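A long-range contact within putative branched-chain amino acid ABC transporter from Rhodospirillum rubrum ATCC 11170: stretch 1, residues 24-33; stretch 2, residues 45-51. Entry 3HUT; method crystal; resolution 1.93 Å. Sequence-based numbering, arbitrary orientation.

Stretch 1, residues 24-33: FQEAARLQLD
Stretch 2, residues 45-51: PVDILYA

A helix laid against a β-strand commonly meets it through side chains, and this contact is a compact example. Residues 24-33 are helical throughout, with phi/psi close to -60/-45 and i to i-4 hydrogen bonds such as L32 N to A28 O (2.8 Å) and A28 N to F24 O (2.8 Å); the bond from L30 N to E26 O is weak at 3.4 Å. Residues 46-51 form an extended strand, phi -88 to -144° and psi 110 to 153°, preceded by P45 in a loop. The two elements run nearly antiparallel, at 164°, and their axes approach to 9.6 Å. The register pairs Q25 with Y50, CA to CA 8.6 Å, and L32 with V46, CA to CA 7.5 Å.

No hydrogen bond crosses the interface, and packing is mainly apolar. The alternation of the strand turns I48 and Y50 toward the helix, while A28 and L32, one helical turn apart, point back. L32 (chi1 t, chi2 p) spreads over the start of the strand: its CD1 sits 3.4 Å from V46 O and 4.1 Å from V46 CB, and its CD2 is 4.0 Å from I48 CG1. V46 is t; I48 adopts chi1 m, chi2 t, carrying its CD1 to 4.5 Å from A28 CB. Y50 reaches A28: its m rotamer (chi2 -84°) brings Y50 OH to 3.2 Å from A28 CB, with the methyl at the ring edge. Q25, extended with chi1 and chi2 both t and chi3 49°, places NE2 over one ring face, 3.3 Å from Y50 CD2, so its nitrogen rests against the aromatic surface. Together these contacts bury 329 Å², summed over both sides, with L32 and Y50 contributing most.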

# COMPACT_ATOMS: atom_id res chain seq x y z
N PHE A 24 7.71 -11.59 1.54
CA PHE A 24 8.25 -10.93 0.35
C PHE A 24 8.86 -12.02 -0.53
O PHE A 24 8.68 -12.04 -1.75
CB PHE A 24 9.36 -9.94 0.73
CG PHE A 24 8.86 -8.56 1.09
CD1 PHE A 24 7.50 -8.28 1.19
CD2 PHE A 24 9.78 -7.54 1.34
CE1 PHE A 24 7.05 -7.00 1.53
CE2 PHE A 24 9.34 -6.26 1.67
CZ PHE A 24 7.98 -5.99 1.77
N GLN A 25 9.60 -12.92 0.11
CA GLN A 25 10.26 -14.01 -0.60
C GLN A 25 9.25 -15.02 -1.15
O GLN A 25 9.44 -15.57 -2.23
CB GLN A 25 11.27 -14.69 0.32
CG GLN A 25 12.17 -15.70 -0.37
CD GLN A 25 13.47 -15.93 0.38
OE1 GLN A 25 13.46 -16.16 1.59
NE2 GLN A 25 14.59 -15.87 -0.33
N GLU A 26 8.17 -15.26 -0.40
CA GLU A 26 7.15 -16.19 -0.86
C GLU A 26 6.49 -15.63 -2.12
O GLU A 26 6.31 -16.34 -3.11
CB GLU A 26 6.09 -16.41 0.23
CG GLU A 26 6.62 -17.09 1.48
CD GLU A 26 5.51 -17.42 2.47
OE1 GLU A 26 4.64 -16.56 2.70
OE2 GLU A 26 5.52 -18.54 3.03
N ALA A 27 6.16 -14.35 -2.08
CA ALA A 27 5.52 -13.68 -3.21
C ALA A 27 6.49 -13.57 -4.38
O ALA A 27 6.11 -13.80 -5.53
CB ALA A 27 5.04 -12.30 -2.79
N ALA A 28 7.74 -13.21 -4.09
CA ALA A 28 8.76 -13.06 -5.13
C ALA A 28 8.92 -14.34 -5.93
O ALA A 28 8.94 -14.32 -7.16
CB ALA A 28 10.09 -12.68 -4.50
N ARG A 29 9.03 -15.46 -5.22
CA ARG A 29 9.20 -16.76 -5.83
C ARG A 29 8.08 -17.08 -6.82
O ARG A 29 8.33 -17.55 -7.93
CB ARG A 29 9.27 -17.83 -4.73
CG ARG A 29 9.01 -19.27 -5.17
CD ARG A 29 10.17 -19.86 -5.96
NE ARG A 29 10.02 -21.31 -6.09
CZ ARG A 29 10.84 -22.09 -6.78
NH1 ARG A 29 11.88 -21.57 -7.42
NH2 ARG A 29 10.62 -23.40 -6.84
N LEU A 30 6.84 -16.83 -6.41
CA LEU A 30 5.69 -17.11 -7.27
C LEU A 30 5.76 -16.30 -8.57
O LEU A 30 5.60 -16.84 -9.66
CB LEU A 30 4.40 -16.78 -6.52
CG LEU A 30 3.09 -17.35 -7.07
CD1 LEU A 30 3.15 -18.86 -7.09
CD2 LEU A 30 1.94 -16.89 -6.19
N GLN A 31 5.99 -15.00 -8.44
CA GLN A 31 6.07 -14.10 -9.59
C GLN A 31 7.24 -14.46 -10.52
O GLN A 31 7.08 -14.58 -11.74
CB GLN A 31 6.23 -12.66 -9.10
CG GLN A 31 6.05 -11.58 -10.16
CD GLN A 31 4.61 -11.46 -10.65
OE1 GLN A 31 4.20 -12.17 -11.57
NE2 GLN A 31 3.85 -10.55 -10.04
N LEU A 32 8.43 -14.62 -9.94
CA LEU A 32 9.61 -14.95 -10.71
C LEU A 32 9.43 -16.25 -11.48
O LEU A 32 9.72 -16.33 -12.67
CB LEU A 32 10.84 -15.05 -9.80
CG LEU A 32 12.18 -15.24 -10.52
CD1 LEU A 32 12.49 -14.00 -11.35
CD2 LEU A 32 13.27 -15.49 -9.50
N ASP A 33 8.96 -17.28 -10.79
CA ASP A 33 8.76 -18.57 -11.44
C ASP A 33 7.81 -18.43 -12.63
O ASP A 33 8.07 -18.98 -13.70
CB ASP A 33 8.24 -19.61 -10.45
CG ASP A 33 9.33 -20.09 -9.49
OD1 ASP A 33 10.51 -19.74 -9.70
OD2 ASP A 33 8.99 -20.83 -8.55
N PRO A 45 16.44 -16.09 -18.81
CA PRO A 45 15.86 -16.12 -17.47
C PRO A 45 16.37 -15.02 -16.55
O PRO A 45 17.40 -14.39 -16.81
CB PRO A 45 16.24 -17.51 -16.96
CG PRO A 45 17.56 -17.74 -17.62
CD PRO A 45 17.31 -17.26 -19.03
N VAL A 46 15.63 -14.79 -15.47
CA VAL A 46 16.00 -13.79 -14.49
C VAL A 46 16.10 -14.49 -13.14
O VAL A 46 15.28 -15.35 -12.83
CB VAL A 46 14.93 -12.68 -14.36
CG1 VAL A 46 15.39 -11.63 -13.35
CG2 VAL A 46 14.68 -12.03 -15.72
N ASP A 47 17.11 -14.13 -12.36
CA ASP A 47 17.26 -14.72 -11.04
C ASP A 47 17.38 -13.60 -10.03
O ASP A 47 17.82 -12.50 -10.37
CB ASP A 47 18.49 -15.62 -10.99
CG ASP A 47 18.53 -16.48 -9.73
OD1 ASP A 47 17.45 -16.97 -9.32
OD2 ASP A 47 19.63 -16.66 -9.17
N ILE A 48 16.98 -13.87 -8.80
CA ILE A 48 17.05 -12.87 -7.75
C ILE A 48 18.07 -13.25 -6.67
O ILE A 48 18.10 -14.38 -6.18
CB ILE A 48 15.67 -12.67 -7.07
CG1 ILE A 48 14.70 -12.01 -8.07
CG2 ILE A 48 15.82 -11.82 -5.82
CD1 ILE A 48 13.28 -11.87 -7.55
N LEU A 49 18.91 -12.28 -6.34
CA LEU A 49 19.92 -12.46 -5.31
C LEU A 49 19.39 -11.75 -4.07
O LEU A 49 19.30 -10.52 -4.04
CB LEU A 49 21.25 -11.85 -5.76
CG LEU A 49 22.49 -12.10 -4.90
CD1 LEU A 49 23.74 -11.66 -5.68
CD2 LEU A 49 22.38 -11.35 -3.59
N TYR A 50 19.02 -12.52 -3.06
CA TYR A 50 18.50 -11.97 -1.81
C TYR A 50 19.61 -11.64 -0.83
O TYR A 50 20.67 -12.27 -0.83
CB TYR A 50 17.56 -12.99 -1.16
CG TYR A 50 16.32 -13.29 -1.96
CD1 TYR A 50 15.20 -12.46 -1.87
CD2 TYR A 50 16.27 -14.39 -2.81
CE1 TYR A 50 14.05 -12.74 -2.61
CE2 TYR A 50 15.13 -14.67 -3.55
CZ TYR A 50 14.02 -13.84 -3.45
OH TYR A 50 12.88 -14.12 -4.16
N ALA A 51 19.35 -10.66 0.02
CA ALA A 51 20.31 -10.26 1.05
C ALA A 51 19.53 -9.86 2.30
O ALA A 51 18.61 -9.05 2.23
CB ALA A 51 21.16 -9.08 0.56